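Local coordinates for RNA-dependent RNA Polymerase (Bombyx mori cytoplasmic polyhedrosis virus, PDB 6TZ0), which synthesises RNA on an RNA template, serving both transcription of viral plus strands and replication of the double-stranded genome, at residues D341-L345 with W742-D746; L768-P774 with A1046-S1050. All coordinates share one frame; numbering follows the deposited sequence.

Contact 1. Residues D341-L345 with W742-D746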
ATOM      1  N   ASP A 341      10.604 -20.447   9.099  1.00 46.03           N
ATOM      2  CA  ASP A 341      10.548 -21.524   8.124  1.00 46.03           C
ATOM      3  C   ASP A 341      11.013 -21.108   6.740  1.00 46.03           C
ATOM      4  O   ASP A 341      11.435 -21.965   5.960  1.00 46.03           O
ATOM      5  CB  ASP A 341       9.110 -22.025   8.014  1.00 46.03           C
ATOM      6  CG  ASP A 341       9.003 -23.396   7.410  1.00 46.03           C
ATOM      7  OD1 ASP A 341      10.038 -24.057   7.204  1.00 46.03           O
ATOM      8  OD2 ASP A 341       7.866 -23.812   7.128  1.00 46.03           O
ATOM      9  N   GLY A 342      10.921 -19.828   6.401  1.00 49.01           N
ATOM     10  CA  GLY A 342      11.252 -19.364   5.083  1.00 49.01           C
ATOM     11  C   GLY A 342      10.076 -19.282   4.135  1.00 49.01           C
ATOM     12  O   GLY A 342      10.039 -18.381   3.297  1.00 49.01           O
ATOM     13  N   THR A 343       9.106 -20.185   4.256  1.00 50.16           N
ATOM     14  CA  THR A 343       7.963 -20.183   3.354  1.00 50.16           C
ATOM     15  C   THR A 343       7.057 -18.992   3.629  1.00 50.16           C
ATOM     16  O   THR A 343       6.996 -18.475   4.746  1.00 50.16           O
ATOM     17  CB  THR A 343       7.147 -21.465   3.505  1.00 50.16           C
ATOM     18  OG1 THR A 343       6.574 -21.515   4.818  1.00 50.16           O
ATOM     19  CG2 THR A 343       8.028 -22.662   3.326  1.00 50.16           C
ATOM     20  N   PHE A 344       6.343 -18.559   2.597  1.00 51.05           N
ATOM     21  CA  PHE A 344       5.358 -17.510   2.800  1.00 51.05           C
ATOM     22  C   PHE A 344       4.069 -18.144   3.296  1.00 51.05           C
ATOM     23  O   PHE A 344       3.604 -19.148   2.752  1.00 51.05           O
ATOM     24  CB  PHE A 344       5.100 -16.712   1.526  1.00 51.05           C
ATOM     25  CG  PHE A 344       6.232 -15.799   1.114  1.00 51.05           C
ATOM     26  CD1 PHE A 344       7.397 -15.686   1.848  1.00 51.05           C
ATOM     27  CD2 PHE A 344       6.077 -14.979   0.022  1.00 51.05           C
ATOM     28  CE1 PHE A 344       8.410 -14.833   1.451  1.00 51.05           C
ATOM     29  CE2 PHE A 344       7.079 -14.120  -0.379  1.00 51.05           C
ATOM     30  CZ  PHE A 344       8.243 -14.046   0.337  1.00 51.05           C
ATOM     31  N   LEU A 345       3.505 -17.569   4.343  1.00 50.17           N
ATOM     32  CA  LEU A 345       2.381 -18.154   5.056  1.00 50.17           C
ATOM     33  C   LEU A 345       1.094 -17.764   4.338  1.00 50.17           C
ATOM     34  O   LEU A 345       0.797 -16.574   4.201  1.00 50.17           O
ATOM     35  CB  LEU A 345       2.385 -17.661   6.503  1.00 50.17           C
ATOM     36  CG  LEU A 345       3.319 -18.267   7.562  1.00 50.17           C
ATOM     37  CD1 LEU A 345       4.799 -18.019   7.334  1.00 50.17           C
ATOM     38  CD2 LEU A 345       2.954 -17.686   8.902  1.00 50.17           C
ATOM     39  N   TRP A 742      13.662 -19.965  -2.055  1.00 43.37           N
ATOM     40  CA  TRP A 742      12.962 -21.113  -2.607  1.00 43.37           C
ATOM     41  C   TRP A 742      11.464 -20.921  -2.796  1.00 43.37           C
ATOM     42  O   TRP A 742      10.880 -21.635  -3.619  1.00 43.37           O
ATOM     43  CB  TRP A 742      13.200 -22.346  -1.720  1.00 43.37           C
ATOM     44  CG  TRP A 742      14.664 -22.586  -1.462  1.00 43.37           C
ATOM     45  CD1 TRP A 742      15.329 -22.382  -0.285  1.00 43.37           C
ATOM     46  CD2 TRP A 742      15.650 -22.972  -2.417  1.00 43.37           C
ATOM     47  NE1 TRP A 742      16.664 -22.667  -0.442  1.00 43.37           N
ATOM     48  CE2 TRP A 742      16.885 -23.031  -1.744  1.00 43.37           C
ATOM     49  CE3 TRP A 742      15.604 -23.300  -3.770  1.00 43.37           C
ATOM     50  CZ2 TRP A 742      18.059 -23.394  -2.384  1.00 43.37           C
ATOM     51  CZ3 TRP A 742      16.770 -23.662  -4.404  1.00 43.37           C
ATOM     52  CH2 TRP A 742      17.982 -23.710  -3.710  1.00 43.37           C
ATOM     53  N   THR A 743      10.820 -20.003  -2.081  1.00 46.04           N
ATOM     54  CA  THR A 743       9.383 -19.795  -2.194  1.00 46.04           C
ATOM     55  C   THR A 743       9.092 -18.404  -2.745  1.00 46.04           C
ATOM     56  O   THR A 743       9.975 -17.553  -2.833  1.00 46.04           O
ATOM     57  CB  THR A 743       8.690 -19.993  -0.841  1.00 46.04           C
ATOM     58  OG1 THR A 743       9.162 -19.012   0.083  1.00 46.04           O
ATOM     59  CG2 THR A 743       8.994 -21.365  -0.281  1.00 46.04           C
ATOM     60  N   ARG A 744       7.831 -18.182  -3.124  1.00 52.09           N
ATOM     61  CA  ARG A 744       7.390 -16.900  -3.665  1.00 52.09           C
ATOM     62  C   ARG A 744       6.072 -16.473  -3.041  1.00 52.09           C
ATOM     63  O   ARG A 744       5.443 -17.207  -2.277  1.00 52.09           O
ATOM     64  CB  ARG A 744       7.199 -16.933  -5.180  1.00 52.09           C
ATOM     65  CG  ARG A 744       8.455 -17.040  -5.959  1.00 52.09           C
ATOM     66  CD  ARG A 744       8.168 -17.035  -7.438  1.00 52.09           C
ATOM     67  NE  ARG A 744       7.646 -15.749  -7.878  1.00 52.09           N
ATOM     68  CZ  ARG A 744       8.411 -14.728  -8.244  1.00 52.09           C
ATOM     69  NH1 ARG A 744       9.729 -14.848  -8.222  1.00 52.09           N
ATOM     70  NH2 ARG A 744       7.861 -13.587  -8.633  1.00 52.09           N
ATOM     71  N   GLU A 745       5.663 -15.249  -3.386  1.00 59.08           N
ATOM     72  CA  GLU A 745       4.328 -14.779  -3.040  1.00 59.08           C
ATOM     73  C   GLU A 745       3.299 -15.280  -4.039  1.00 59.08           C
ATOM     74  O   GLU A 745       2.210 -15.718  -3.654  1.00 59.08           O
ATOM     75  CB  GLU A 745       4.312 -13.252  -2.966  1.00 59.08           C
ATOM     76  CG  GLU A 745       2.953 -12.665  -2.630  1.00 59.08           C
ATOM     77  CD  GLU A 745       2.973 -11.160  -2.482  1.00 59.08           C
ATOM     78  OE1 GLU A 745       4.051 -10.555  -2.662  1.00 59.08           O
ATOM     79  OE2 GLU A 745       1.907 -10.582  -2.180  1.00 59.08           O
ATOM     80  N   ASP A 746       3.630 -15.237  -5.321  1.00 66.66           N
ATOM     81  CA  ASP A 746       2.741 -15.689  -6.374  1.00 66.66           C
ATOM     82  C   ASP A 746       3.413 -16.761  -7.221  1.00 66.66           C
ATOM     83  O   ASP A 746       4.635 -16.768  -7.395  1.00 66.66           O
ATOM     84  CB  ASP A 746       2.294 -14.517  -7.257  1.00 66.66           C
ATOM     85  CG  ASP A 746       3.460 -13.694  -7.780  1.00 66.66           C
ATOM     86  OD1 ASP A 746       4.606 -13.902  -7.333  1.00 66.66           O
ATOM     87  OD2 ASP A 746       3.227 -12.837  -8.657  1.00 66.66           O
TER

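Contact 2. Residues L768-P774 with A1046-S1050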
ATOM      1  N   LEU A 768      24.001 -11.332   2.297  1.00 39.61           N
ATOM      2  CA  LEU A 768      25.457 -11.362   2.215  1.00 39.61           C
ATOM      3  C   LEU A 768      26.108 -10.996   3.547  1.00 39.61           C
ATOM      4  O   LEU A 768      27.059 -11.657   3.977  1.00 39.61           O
ATOM      5  CB  LEU A 768      25.932 -10.444   1.094  1.00 39.61           C
ATOM      6  CG  LEU A 768      27.249 -10.834   0.420  1.00 39.61           C
ATOM      7  CD1 LEU A 768      27.221 -10.303  -0.984  1.00 39.61           C
ATOM      8  CD2 LEU A 768      28.475 -10.332   1.120  1.00 39.61           C
ATOM      9  N   PHE A 769      25.650  -9.923   4.197  1.00 36.52           N
ATOM     10  CA  PHE A 769      26.200  -9.590   5.508  1.00 36.52           C
ATOM     11  C   PHE A 769      25.390 -10.160   6.658  1.00 36.52           C
ATOM     12  O   PHE A 769      25.836 -10.087   7.803  1.00 36.52           O
ATOM     13  CB  PHE A 769      26.348  -8.078   5.745  1.00 36.52           C
ATOM     14  CG  PHE A 769      27.550  -7.452   5.092  1.00 36.52           C
ATOM     15  CD1 PHE A 769      28.168  -8.026   3.999  1.00 36.52           C
ATOM     16  CD2 PHE A 769      28.183  -6.394   5.716  1.00 36.52           C
ATOM     17  CE1 PHE A 769      29.282  -7.467   3.449  1.00 36.52           C
ATOM     18  CE2 PHE A 769      29.315  -5.831   5.176  1.00 36.52           C
ATOM     19  CZ  PHE A 769      29.869  -6.376   4.039  1.00 36.52           C
ATOM     20  N   ARG A 770      24.214 -10.712   6.396  1.00 34.51           N
ATOM     21  CA  ARG A 770      23.409 -11.318   7.446  1.00 34.51           C
ATOM     22  C   ARG A 770      23.673 -12.811   7.584  1.00 34.51           C
ATOM     23  O   ARG A 770      22.918 -13.516   8.254  1.00 34.51           O
ATOM     24  CB  ARG A 770      21.932 -11.030   7.188  1.00 34.51           C
ATOM     25  CG  ARG A 770      21.418 -11.492   5.860  1.00 34.51           C
ATOM     26  CD  ARG A 770      19.998 -11.019   5.665  1.00 34.51           C
ATOM     27  NE  ARG A 770      19.889  -9.575   5.495  1.00 34.51           N
ATOM     28  CZ  ARG A 770      18.733  -8.924   5.431  1.00 34.51           C
ATOM     29  NH1 ARG A 770      17.593  -9.586   5.527  1.00 34.51           N
ATOM     30  NH2 ARG A 770      18.711  -7.612   5.265  1.00 34.51           N
ATOM     31  N   VAL A 771      24.758 -13.290   6.989  1.00 34.76           N
ATOM     32  CA  VAL A 771      25.074 -14.706   6.906  1.00 34.76           C
ATOM     33  C   VAL A 771      26.417 -14.921   7.596  1.00 34.76           C
ATOM     34  O   VAL A 771      27.175 -13.981   7.833  1.00 34.76           O
ATOM     35  CB  VAL A 771      25.104 -15.172   5.433  1.00 34.76           C
ATOM     36  CG1 VAL A 771      26.409 -14.807   4.747  1.00 34.76           C
ATOM     37  CG2 VAL A 771      24.771 -16.599   5.280  1.00 34.76           C
ATOM     38  N   ARG A 772      26.713 -16.173   7.921  1.00 33.61           N
ATOM     39  CA  ARG A 772      27.909 -16.493   8.684  1.00 33.61           C
ATOM     40  C   ARG A 772      28.990 -17.174   7.852  1.00 33.61           C
ATOM     41  O   ARG A 772      30.177 -17.013   8.144  1.00 33.61           O
ATOM     42  CB  ARG A 772      27.519 -17.366   9.881  1.00 33.61           C
ATOM     43  CG  ARG A 772      28.586 -17.564  10.908  1.00 33.61           C
ATOM     44  CD  ARG A 772      28.038 -18.272  12.118  1.00 33.61           C
ATOM     45  NE  ARG A 772      29.103 -18.595  13.054  1.00 33.61           N
ATOM     46  CZ  ARG A 772      28.919 -19.244  14.192  1.00 33.61           C
ATOM     47  NH1 ARG A 772      27.706 -19.644  14.539  1.00 33.61           N
ATOM     48  NH2 ARG A 772      29.948 -19.501  14.980  1.00 33.61           N
ATOM     49  N   ARG A 773      28.620 -17.917   6.808  1.00 38.73           N
ATOM     50  CA  ARG A 773      29.586 -18.504   5.880  1.00 38.73           C
ATOM     51  C   ARG A 773      29.117 -18.236   4.453  1.00 38.73           C
ATOM     52  O   ARG A 773      28.271 -18.973   3.923  1.00 38.73           O
ATOM     53  CB  ARG A 773      29.775 -19.999   6.124  1.00 38.73           C
ATOM     54  CG  ARG A 773      30.864 -20.606   5.267  1.00 38.73           C
ATOM     55  CD  ARG A 773      31.150 -22.068   5.568  1.00 38.73           C
ATOM     56  NE  ARG A 773      30.049 -22.965   5.228  1.00 38.73           N
ATOM     57  CZ  ARG A 773      29.449 -23.772   6.094  1.00 38.73           C
ATOM     58  NH1 ARG A 773      29.845 -23.808   7.355  1.00 38.73           N
ATOM     59  NH2 ARG A 773      28.463 -24.558   5.695  1.00 38.73           N
ATOM     60  N   PRO A 774      29.638 -17.190   3.804  1.00 40.96           N
ATOM     61  CA  PRO A 774      29.172 -16.853   2.447  1.00 40.96           C
ATOM     62  C   PRO A 774      29.652 -17.795   1.354  1.00 40.96           C
ATOM     63  O   PRO A 774      29.064 -17.794   0.263  1.00 40.96           O
ATOM     64  CB  PRO A 774      29.730 -15.440   2.233  1.00 40.96           C
ATOM     65  CG  PRO A 774      29.973 -14.914   3.594  1.00 40.96           C
ATOM     66  CD  PRO A 774      30.403 -16.086   4.403  1.00 40.96           C
ATOM     67  N   ALA A1046      29.188  -7.861  12.116  1.00 31.12           N
ATOM     68  CA  ALA A1046      28.306  -8.618  11.241  1.00 31.12           C
ATOM     69  C   ALA A1046      28.625 -10.090  11.441  1.00 31.12           C
ATOM     70  O   ALA A1046      29.678 -10.440  11.976  1.00 31.12           O
ATOM     71  CB  ALA A1046      28.461  -8.221   9.772  1.00 31.12           C
ATOM     72  N   TYR A1047      27.704 -10.961  11.012  1.00 28.74           N
ATOM     73  CA  TYR A1047      27.949 -12.391  11.172  1.00 28.74           C
ATOM     74  C   TYR A1047      29.041 -12.905  10.246  1.00 28.74           C
ATOM     75  O   TYR A1047      29.635 -13.945  10.541  1.00 28.74           O
ATOM     76  CB  TYR A1047      26.678 -13.215  10.958  1.00 28.74           C
ATOM     77  CG  TYR A1047      25.682 -13.158  12.084  1.00 28.74           C
ATOM     78  CD1 TYR A1047      25.954 -13.766  13.293  1.00 28.74           C
ATOM     79  CD2 TYR A1047      24.449 -12.551  11.917  1.00 28.74           C
ATOM     80  CE1 TYR A1047      25.053 -13.728  14.321  1.00 28.74           C
ATOM     81  CE2 TYR A1047      23.539 -12.510  12.941  1.00 28.74           C
ATOM     82  CZ  TYR A1047      23.846 -13.101  14.140  1.00 28.74           C
ATOM     83  OH  TYR A1047      22.938 -13.074  15.168  1.00 28.74           O
ATOM     84  N   ASN A1048      29.338 -12.206   9.154  1.00 32.27           N
ATOM     85  CA  ASN A1048      30.430 -12.605   8.277  1.00 32.27           C
ATOM     86  C   ASN A1048      31.737 -11.868   8.543  1.00 32.27           C
ATOM     87  O   ASN A1048      32.730 -12.149   7.868  1.00 32.27           O
ATOM     88  CB  ASN A1048      30.053 -12.421   6.804  1.00 32.27           C
ATOM     89  CG  ASN A1048      29.721 -10.986   6.444  1.00 32.27           C
ATOM     90  OD1 ASN A1048      29.589 -10.121   7.301  1.00 32.27           O
ATOM     91  ND2 ASN A1048      29.656 -10.716   5.153  1.00 32.27           N
ATOM     92  N   MET A1049      31.765 -10.926   9.476  1.00 31.70           N
ATOM     93  CA  MET A1049      32.929 -10.072   9.676  1.00 31.70           C
ATOM     94  C   MET A1049      33.702 -10.430  10.938  1.00 31.70           C
ATOM     95  O   MET A1049      34.256  -9.556  11.601  1.00 31.70           O
ATOM     96  CB  MET A1049      32.526  -8.601   9.697  1.00 31.70           C
ATOM     97  CG  MET A1049      32.120  -8.072   8.341  1.00 31.70           C
ATOM     98  SD  MET A1049      31.639  -6.349   8.384  1.00 31.70           S
ATOM     99  CE  MET A1049      33.224  -5.609   8.709  1.00 31.70           C
ATOM    100  N   SER A1050      33.778 -11.719  11.261  1.00 31.50           N
ATOM    101  CA  SER A1050      34.530 -12.161  12.424  1.00 31.50           C
ATOM    102  C   SER A1050      36.024 -12.019  12.183  1.00 31.50           C
ATOM    103  O   SER A1050      36.480 -11.860  11.051  1.00 31.50           O
ATOM    104  CB  SER A1050      34.191 -13.609  12.776  1.00 31.50           C
ATOM    105  OG  SER A1050      34.641 -14.497  11.776  1.00 31.50           O
TER

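Contact 1. Residues D341-L345 with W742-D746
A loop-to-loop contact beside the nucleotide-binding region of the polymerase brings Phe344 onto the backbone of Arg744 and Glu745. The ring meets the peptide group obliquely: Phe344 CD2 lies 3.3 Å from Arg744 O, and Phe344 CE2 is 3.5 Å from Glu745 N. CB of Glu745 comes to the ring edge, in its plane, 3.9 Å from Phe344 CD2. With CG anti to its carbonyl carbon (chi1 -72°), the phenyl group is directed at this peptide.

The loop 341-345 follows helix 325-339, and the side chain of Phe344 is about 11 Å from that of Arg485, which binds UTP in another structure of this polymerase. Gln480 and Ser482, from the chain just ahead of Arg485, also touch the Phe344 side chain.

Nearer Gly342, the methyl groups CG2 of Thr343 and CG2 of Thr743 meet at 4.0 Å, with Tyr208 of helix 206-218 packed against both threonines. The hydroxyl of Thr743 hydrogen-bonds to Ser740 OG. Arg744 turns back along its own loop, where NE donates to Asp746 O at 3.2 Å, in the guanidinium plane; NH2 forms a salt bridge with Asp746 OD1, and NH1 one with Glu759.

Contact 2. Residues L768-P774 with A1046-S1050
The carbonyl O of Val771 faces a type I beta turn with Tyr1047 and Asn1048 at its corners, closed by a weak bond from Met1049 N to Ala1046 O. Val771 O lies 3.3 Å from Tyr1047 CB and 3.1 Å from Asn1048 N, although that N-H is poorly angled and makes no hydrogen bond. The contact packs the linker joining helices 754-766 and 774-786 against the C-terminal region, which probably corresponds to the bracelet domain of reoviral polymerases, at a distance from the nucleotide- and metal-binding residues.

Asn1048 makes the largest single contribution. Its CG stands between its own backbone N and carbonyl carbon (chi1 60°), which points the amide toward the Leu768 carbonyl and the Phe769 ring. OD1 sits over one face of that ring, 4.0 Å above the plane and offset toward the rim, with amide and ring planes 66° apart, while Asn1048 ND2 lies 3.3 Å from Phe769 CD1. Nearer the backbone, Asn1048 CB meets Pro774 CG at 4.1 Å. Met1049 adds a Met-aromatic contact, its SD approaching the Phe769 ring obliquely, 4.8 Å from the centroid.

Helix 325-339 packs against Tyr1047 and Arg772: Tyr1047 OH hydrogen-bonds to Ala329 O, and Asn330 touches both side chains. The extended Arg772 side chain reaches Ser60 O through NH2, while its CA points a hydrogen at Tyr1047 O, 3.6 Å away.

Overall arrangement
Contacts 1 and 2 follow one another along the chain, the first closing before the second opens; their centres are 23 Å apart and their nearest atoms about 11 Å apart. Helix 754-766 connects them: loop 742-746 comes before it and linker 768-774 directly after. Helix 325-339 is a second bridge, since it leads into 341-345 and also packs against Tyr1047 and Arg772 of contact 2, while helix 145-160 touches side chains of both 742-746 and 768-774. The chain following the palm strands is thus held at successive points, first by a loop near the UTP-binding region, then by the C-terminal region, illustrating how distant sequence segments are knitted into one enclosed polymerase.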